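Local coordinates for 3-oxosteroid 1-dehydrogenase (Sterolibacterium denitrificans, PDB 7P18), which probably catalyses the FAD-dependent dehydrogenation of 3-oxosteroids to 3-oxo-delta1-steroids, passing the electrons to an acceptor, and binds androsta-1,4-diene-3,17-dione, at residues V98-I101 and N102-T106; S163-A166 and T167-H170; P399-G403 and Q404-D408; G459-V462 and F463-Y466. All blocks are in the same frame, centred on the assembly; numbering follows the deposited sequence.

Contact 1: V98-I101 and N102-T106; sequences VEYI and NANMT
The Y100 ring and the carboxamide of N104 meet as two flat groups tilted 33° against each other, with N104 ND2 coming obliquely to within 3.4 Å of Y100 CD1. Across the ring, on the same side of its plane, M105 CE comes at a slant to 3.9 Å from Y100 CE2. Y100 CG stands opposite the backbone N (chi1 163°), which sets the ring beside its own carbonyl; N104 can therefore lie against the ring while its ND2 donates to Y100 O at 2.9 Å. That bond runs in the carbonyl plane on a lone pair, with the acceptor close to the amide plane, and it fixes the rotation of the amide. The phenol suits its place by being long: it packs on helix 17-28, gives its hydroxyl to D28 and meets R25 as a cation-pi partner. M105 SD lies 4.0 Å from I101 CG2, the supple methionine fitting against the stiffer branched isoleucine, on the side buried against L21 and A24. In the backbone, N102 N still bonds V98 O at 2.9 Å, but N104 N bonds I101 O at 3.2 Å, from above the carbonyl plane, and Y100 O only weakly. The i to i+3 bond and the departure of M105 from helical angles are those of a helix C-terminus; here they end helix 84-104, which packs against helix 17-28, apparently part of a Rossmann-type glycine-rich motif.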
# COMPACT_ATOMS: atom_id res chain seq x y z
N VAL A 98 6.88 -16.48 -3.28
CA VAL A 98 6.15 -16.82 -2.04
C VAL A 98 6.53 -18.23 -1.56
O VAL A 98 6.68 -18.42 -0.33
CB VAL A 98 4.64 -16.63 -2.19
CG1 VAL A 98 3.83 -17.24 -1.06
CG2 VAL A 98 4.36 -15.14 -2.31
N GLU A 99 6.68 -19.20 -2.47
CA GLU A 99 7.11 -20.56 -2.02
C GLU A 99 8.48 -20.47 -1.37
O GLU A 99 8.71 -21.21 -0.40
CB GLU A 99 7.15 -21.55 -3.17
CG GLU A 99 5.79 -22.02 -3.59
CD GLU A 99 5.83 -23.11 -4.66
OE1 GLU A 99 6.76 -23.93 -4.65
OE2 GLU A 99 4.90 -23.16 -5.43
N TYR A 100 9.36 -19.62 -1.89
CA TYR A 100 10.72 -19.39 -1.37
C TYR A 100 10.62 -18.84 0.05
O TYR A 100 11.33 -19.38 0.93
CB TYR A 100 11.53 -18.45 -2.27
CG TYR A 100 12.76 -17.88 -1.60
CD1 TYR A 100 13.84 -18.67 -1.25
CD2 TYR A 100 12.81 -16.53 -1.26
CE1 TYR A 100 14.94 -18.15 -0.57
CE2 TYR A 100 13.90 -16.00 -0.60
CZ TYR A 100 14.98 -16.79 -0.27
OH TYR A 100 16.05 -16.21 0.38
N ILE A 101 9.81 -17.81 0.26
CA ILE A 101 9.59 -17.28 1.64
C ILE A 101 9.15 -18.44 2.54
O ILE A 101 9.76 -18.64 3.61
CB ILE A 101 8.57 -16.13 1.66
CG1 ILE A 101 9.13 -14.88 0.98
CG2 ILE A 101 8.17 -15.88 3.10
CD1 ILE A 101 8.17 -13.71 0.91
N ASN A 102 8.09 -19.16 2.15
CA ASN A 102 7.43 -20.14 3.04
C ASN A 102 8.41 -21.28 3.40
O ASN A 102 8.35 -21.73 4.55
CB ASN A 102 6.15 -20.68 2.43
CG ASN A 102 5.01 -19.70 2.48
OD1 ASN A 102 5.13 -18.65 3.12
ND2 ASN A 102 3.97 -20.00 1.72
N ALA A 103 9.29 -21.68 2.49
CA ALA A 103 10.20 -22.83 2.70
C ALA A 103 11.45 -22.36 3.47
O ALA A 103 12.07 -23.19 4.10
CB ALA A 103 10.57 -23.48 1.38
N ASN A 104 11.82 -21.08 3.44
CA ASN A 104 13.16 -20.66 3.92
C ASN A 104 13.08 -19.60 5.04
O ASN A 104 14.16 -19.09 5.38
CB ASN A 104 14.00 -20.20 2.74
CG ASN A 104 14.22 -21.34 1.77
OD1 ASN A 104 15.07 -22.18 2.03
ND2 ASN A 104 13.47 -21.39 0.68
N MET A 105 11.90 -19.32 5.58
CA MET A 105 11.70 -18.24 6.58
C MET A 105 10.65 -18.65 7.59
O MET A 105 9.78 -19.48 7.25
CB MET A 105 11.29 -16.93 5.89
CG MET A 105 12.31 -16.45 4.84
SD MET A 105 11.87 -14.78 4.21
CE MET A 105 13.11 -14.55 2.96
N THR A 106 10.69 -18.05 8.79
CA THR A 106 9.64 -18.20 9.81
C THR A 106 8.38 -17.50 9.31
O THR A 106 7.26 -18.01 9.54
CB THR A 106 10.13 -17.72 11.20
OG1 THR A 106 11.25 -18.54 11.52
CG2 THR A 106 9.11 -17.91 12.29

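Contact 2: S163-A166 and T167-H170; sequences SMTA and TEAH
E168 folds back over the side chain of T165, crossing it at about a right angle so that E168 CB lies 3.2 Å from T165 OG1. Together the two form a capping box at the start of helix 166-174. T165 is the N-cap: chi1 of 63° tucks OG1 in between the two backbone branches and brings the hydroxyl oxygen to the N-terminal end of the first turn, where it accepts from E168 N at 2.9 Å along a nearly straight bond. Threonine suits the site because its short hydroxyl reaches a first-turn amide, which has no preceding turn of helix to supply a carbonyl. The return bond comes from T165 N to E168 OE1 at 3.1 Å, reaching the oxygen from above the carboxylate plane. Glutamate fits because its extended chain spans the turn, and its negative charge is probably favoured at a helix N-terminus; K185 lies only at long, weak ion-pair range. Replacing E168 with an alanine here would probably leave T165 N without its acceptor and free the loop before the helix to shift. Regular bonds continue the helix, A169 N to T165 O at 2.8 Å among them, while M164 CE covers A169 CB at 3.9 Å as an apolar flank. A166, the first residue after the cap, touches the bound androstadienedione with its methyl group; E133 accepts from A166 N and bonds T167 OG1. Finally, a water donates both to E168 OE1, at 2.7 Å, and to S163 O, at 2.8 Å, giving that carboxylate oxygen a second grip.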
# COMPACT_ATOMS: atom_id res chain seq x y z
N SER A 163 -2.58 -7.04 17.42
CA SER A 163 -2.31 -7.32 15.98
C SER A 163 -3.37 -8.30 15.47
O SER A 163 -3.69 -9.26 16.22
CB SER A 163 -0.94 -7.83 15.79
OG SER A 163 0.01 -6.82 16.09
N MET A 164 -3.91 -8.06 14.26
CA MET A 164 -4.76 -9.06 13.54
C MET A 164 -4.31 -9.21 12.09
O MET A 164 -3.72 -8.26 11.53
CB MET A 164 -6.22 -8.61 13.55
CG MET A 164 -6.78 -8.41 14.97
SD MET A 164 -8.44 -7.74 14.93
CE MET A 164 -8.28 -6.36 13.77
N THR A 165 -4.62 -10.36 11.49
CA THR A 165 -4.54 -10.60 10.03
C THR A 165 -5.73 -9.92 9.41
O THR A 165 -6.72 -9.67 10.13
CB THR A 165 -4.55 -12.10 9.71
OG1 THR A 165 -5.80 -12.64 10.14
CG2 THR A 165 -3.40 -12.82 10.37
N ALA A 166 -5.66 -9.61 8.12
CA ALA A 166 -6.80 -9.08 7.34
C ALA A 166 -7.94 -10.10 7.37
O ALA A 166 -9.11 -9.69 7.47
CB ALA A 166 -6.40 -8.75 5.93
N THR A 167 -7.60 -11.38 7.32
CA THR A 167 -8.61 -12.47 7.39
C THR A 167 -9.37 -12.36 8.73
O THR A 167 -10.61 -12.23 8.67
CB THR A 167 -7.95 -13.85 7.23
OG1 THR A 167 -7.23 -13.82 5.98
CG2 THR A 167 -8.98 -14.96 7.25
N GLU A 168 -8.65 -12.40 9.85
CA GLU A 168 -9.20 -12.31 11.23
C GLU A 168 -10.01 -11.03 11.34
O GLU A 168 -11.14 -11.08 11.84
CB GLU A 168 -8.11 -12.25 12.31
CG GLU A 168 -7.54 -13.58 12.72
CD GLU A 168 -6.29 -13.37 13.54
OE1 GLU A 168 -5.87 -12.21 13.63
OE2 GLU A 168 -5.72 -14.38 14.04
N ALA A 169 -9.46 -9.91 10.86
CA ALA A 169 -10.14 -8.60 10.84
C ALA A 169 -11.46 -8.72 10.10
O ALA A 169 -12.47 -8.60 10.78
CB ALA A 169 -9.26 -7.53 10.21
N HIS A 170 -11.43 -8.95 8.77
CA HIS A 170 -12.49 -8.66 7.77
C HIS A 170 -13.88 -8.96 8.34
O HIS A 170 -14.83 -8.20 8.06
CB HIS A 170 -12.25 -9.44 6.46
CG HIS A 170 -13.43 -9.45 5.56
ND1 HIS A 170 -14.29 -10.53 5.50
CD2 HIS A 170 -13.92 -8.55 4.69
CE1 HIS A 170 -15.26 -10.28 4.66
NE2 HIS A 170 -15.07 -9.06 4.18
O HOH W 1 -5.37 -11.44 16.14

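Contact 3: P399-G403 and Q404-D408; sequences PLMPG and QIQPD
Q406 reaches back along the chain so that its amide lies against the backbone N of M401, OE1 accepting from M401 N in a weak bond of 3.2 Å. NE2, also a donor, is as near to M401 N at 3.1 Å but cannot accept from it. CG is turned away from the backbone N (chi1 150°) and the chain is extended, which carries the carboxamide across the mouth of the turn. OE1 also meets M401 CB at 3.3 Å, and NE2 lies 3.8 Å from L400 CD2. A glutamine suits this place because it is long enough to span the loop and offers an acceptor to a backbone N-H; with a leucine in its place, M401 N is likely to lose that partner and the two arms of the turn one of their polar links.

The centre of the turn is P402 O, which takes two backbone donors. Q406 N approaches in the carbonyl plane at 3.0 Å, while I405 N, also at 3.0 Å, comes from above that plane. The result is a helix-like turn, P402 to Q406, in which P402 supplies a constrained entry and P407, lacking an N-H, cannot donate the next helical bond. G403 CA adds a CA-H...O contact to Q406 O at 3.3 Å, and I405 CD1 lies alongside P402 CD.

The loop rests on helix 389-394: R392 NH1 bonds M401 O, and the backbones of G403 and Q404 bond R392 and Y393. D408 forms salt bridges with R392 and with R419 of strand 418-420, and bonds Y487 of strand 486-502.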
# COMPACT_ATOMS: atom_id res chain seq x y z
N PRO A 399 -9.61 7.28 11.23
CA PRO A 399 -9.37 7.41 12.66
C PRO A 399 -10.64 7.31 13.52
O PRO A 399 -10.49 7.10 14.68
CB PRO A 399 -8.75 8.81 12.80
CG PRO A 399 -9.35 9.57 11.63
CD PRO A 399 -9.40 8.56 10.51
N LEU A 400 -11.84 7.45 12.97
CA LEU A 400 -13.09 7.33 13.76
C LEU A 400 -13.40 5.84 13.96
O LEU A 400 -13.54 5.14 12.96
CB LEU A 400 -14.28 7.98 13.06
CG LEU A 400 -14.25 9.49 12.94
CD1 LEU A 400 -15.59 9.96 12.40
CD2 LEU A 400 -13.96 10.13 14.28
N MET A 401 -13.48 5.41 15.20
CA MET A 401 -14.02 4.08 15.58
C MET A 401 -15.54 4.21 15.69
O MET A 401 -16.07 5.31 15.83
CB MET A 401 -13.39 3.60 16.88
CG MET A 401 -11.91 3.23 16.72
SD MET A 401 -11.69 1.98 15.44
CE MET A 401 -11.08 2.91 14.03
N PRO A 402 -16.29 3.09 15.59
CA PRO A 402 -17.75 3.15 15.70
C PRO A 402 -18.17 3.91 16.97
O PRO A 402 -17.54 3.70 18.03
CB PRO A 402 -18.18 1.69 15.75
CG PRO A 402 -17.04 0.95 15.06
CD PRO A 402 -15.79 1.71 15.46
N GLY A 403 -19.16 4.79 16.84
CA GLY A 403 -19.70 5.60 17.95
C GLY A 403 -20.17 4.73 19.11
O GLY A 403 -20.10 5.20 20.24
N GLN A 404 -20.61 3.50 18.82
CA GLN A 404 -21.03 2.51 19.84
C GLN A 404 -19.88 2.29 20.84
O GLN A 404 -20.19 2.13 22.03
CB GLN A 404 -21.58 1.25 19.18
CG GLN A 404 -20.59 0.19 18.71
CD GLN A 404 -21.33 -1.02 18.17
OE1 GLN A 404 -22.12 -1.66 18.88
NE2 GLN A 404 -21.11 -1.34 16.90
N ILE A 405 -18.61 2.34 20.42
CA ILE A 405 -17.46 2.10 21.35
C ILE A 405 -16.67 3.39 21.63
O ILE A 405 -15.99 3.39 22.64
CB ILE A 405 -16.55 0.96 20.85
CG1 ILE A 405 -15.68 1.36 19.67
CG2 ILE A 405 -17.38 -0.27 20.54
CD1 ILE A 405 -14.71 0.28 19.24
N GLN A 406 -16.73 4.43 20.79
CA GLN A 406 -15.93 5.69 20.95
C GLN A 406 -16.83 6.88 20.66
O GLN A 406 -17.25 7.07 19.52
CB GLN A 406 -14.70 5.67 20.04
CG GLN A 406 -14.21 7.04 19.56
CD GLN A 406 -13.51 7.05 18.22
OE1 GLN A 406 -12.43 6.49 18.05
NE2 GLN A 406 -14.08 7.73 17.24
N PRO A 407 -17.15 7.73 21.65
CA PRO A 407 -17.95 8.93 21.40
C PRO A 407 -17.13 9.98 20.64
O PRO A 407 -15.95 9.84 20.59
CB PRO A 407 -18.30 9.43 22.81
CG PRO A 407 -17.12 8.96 23.64
CD PRO A 407 -16.71 7.63 23.05
N ASP A 408 -17.80 10.97 20.06
CA ASP A 408 -17.20 12.11 19.33
C ASP A 408 -16.14 12.79 20.21
O ASP A 408 -16.42 13.04 21.40
CB ASP A 408 -18.29 13.08 18.87
CG ASP A 408 -19.20 12.52 17.80
OD1 ASP A 408 -18.89 11.43 17.29
OD2 ASP A 408 -20.17 13.21 17.44

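Contact 4: G459-V462 and F463-Y466; sequences GGNV and FDRY
N461 OD1 caps helix 462-466, accepting from D464 N at 3.1 Å in a nearly straight bond and, at a poorer angle, weakly from F463 N. With chi1 at 68° the amide folds back toward its own main chain, which brings OD1 to the first turn. The D464 donor comes from above the amide's carbonyl plane. Asparagine suits the cap because the same short group also donates, ND2 making a weak bond to D464 OD1 with amide and carboxylate planes 68° apart. N461 O takes R465 N at 3.3 Å, the first regular helical bond.

The carboxylate of D464 receives G459 N on OD2 at 2.9 Å, at the anti lone pair, and N358 is a second donor to the same oxygen. A positive phi of 82°, which glycine favours, lets the loop turn so that N and O of G459 both face the first turn.

R465 supplies the cationic contacts. A bend at chi3 folds its guanidinium over the loop, so that N461 C and V462 N lie over one face while G459 O sits at the edge, bonded in plane by NH1 at 3.0 Å. A water accepts from NH1 at 2.8 Å. V462 CG1 flanks the group, 3.4 Å from R465 NH2.

The rings of F463 and Y466 leave this turn for other partners: F463 meets Y118, and Y466 meets Y115 and stacks with H170. The chemistry thus pairs polar side chains with loop backbone: G459 is held through both N and O, and the acid beside the helix start is probably stabilised in its charged form.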
# COMPACT_ATOMS: atom_id res chain seq x y z
N GLY A 459 -21.81 -1.36 -5.21
CA GLY A 459 -22.27 -2.69 -4.76
C GLY A 459 -22.67 -3.59 -5.92
O GLY A 459 -23.22 -4.69 -5.65
N GLY A 460 -22.38 -3.21 -7.16
CA GLY A 460 -22.78 -3.97 -8.37
C GLY A 460 -21.88 -5.15 -8.70
O GLY A 460 -22.11 -5.82 -9.73
N ASN A 461 -20.86 -5.44 -7.91
CA ASN A 461 -19.96 -6.58 -8.16
C ASN A 461 -19.41 -7.08 -6.83
O ASN A 461 -19.56 -6.36 -5.84
CB ASN A 461 -18.85 -6.18 -9.12
CG ASN A 461 -17.91 -5.18 -8.50
OD1 ASN A 461 -17.10 -5.53 -7.63
ND2 ASN A 461 -18.05 -3.94 -8.91
N VAL A 462 -18.76 -8.25 -6.81
CA VAL A 462 -18.32 -8.94 -5.56
C VAL A 462 -17.18 -8.17 -4.89
O VAL A 462 -17.06 -8.30 -3.68
CB VAL A 462 -17.96 -10.41 -5.78
CG1 VAL A 462 -19.20 -11.17 -6.22
CG2 VAL A 462 -16.80 -10.59 -6.75
N PHE A 463 -16.38 -7.40 -5.62
CA PHE A 463 -15.32 -6.60 -4.97
C PHE A 463 -15.98 -5.56 -4.07
O PHE A 463 -15.67 -5.49 -2.86
CB PHE A 463 -14.34 -5.96 -5.96
CG PHE A 463 -13.51 -4.92 -5.28
CD1 PHE A 463 -12.49 -5.28 -4.41
CD2 PHE A 463 -13.85 -3.59 -5.38
CE1 PHE A 463 -11.78 -4.31 -3.72
CE2 PHE A 463 -13.14 -2.63 -4.68
CZ PHE A 463 -12.10 -2.99 -3.87
N ASP A 464 -16.87 -4.75 -4.63
CA ASP A 464 -17.59 -3.69 -3.86
C ASP A 464 -18.23 -4.31 -2.61
O ASP A 464 -18.05 -3.79 -1.49
CB ASP A 464 -18.71 -3.05 -4.68
CG ASP A 464 -18.28 -2.13 -5.81
OD1 ASP A 464 -17.16 -2.28 -6.28
OD2 ASP A 464 -19.15 -1.39 -6.27
N ARG A 465 -18.90 -5.45 -2.77
CA ARG A 465 -19.71 -6.06 -1.68
C ARG A 465 -18.81 -6.70 -0.62
O ARG A 465 -19.29 -6.88 0.49
CB ARG A 465 -20.68 -7.08 -2.26
CG ARG A 465 -21.72 -6.46 -3.17
CD ARG A 465 -22.85 -7.37 -3.51
NE ARG A 465 -22.52 -8.53 -4.31
CZ ARG A 465 -22.61 -8.62 -5.64
NH1 ARG A 465 -22.95 -7.57 -6.38
NH2 ARG A 465 -22.33 -9.76 -6.24
N TYR A 466 -17.54 -6.99 -0.91
CA TYR A 466 -16.61 -7.61 0.06
C TYR A 466 -16.56 -6.78 1.35
O TYR A 466 -16.44 -7.37 2.43
CB TYR A 466 -15.22 -7.77 -0.56
CG TYR A 466 -14.22 -8.48 0.31
CD1 TYR A 466 -14.38 -9.80 0.72
CD2 TYR A 466 -13.06 -7.84 0.71
CE1 TYR A 466 -13.45 -10.43 1.53
CE2 TYR A 466 -12.11 -8.45 1.51
CZ TYR A 466 -12.30 -9.76 1.92
OH TYR A 466 -11.30 -10.30 2.68
O HOH W 2 -24.53 -7.74 -8.69

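Contacts 2 and 4 are counterparts, each opening a helix with a side-chain cap; contact 1 instead closes helix 84-104. Contact 2 is the buried one and lines the steroid pocket, contacts 1 and 4 are partly buried, and contact 3 lies on the surface within a loop. Chemistry follows place: contact 1 mixes aromatic and sulfur packing with backbone bonds, contact 2 combines a hydroxyl and a carboxylate, contact 3 relies on a turn and one weak amide link, and contact 4 brings both an acid and an arginine. Contacts 2 and 4 touch through a probable hydrogen bond from H170 NE2 to Y466 O, 2.8 Å, whereas the centres of contacts 1 and 3 lie about 39 Å apart.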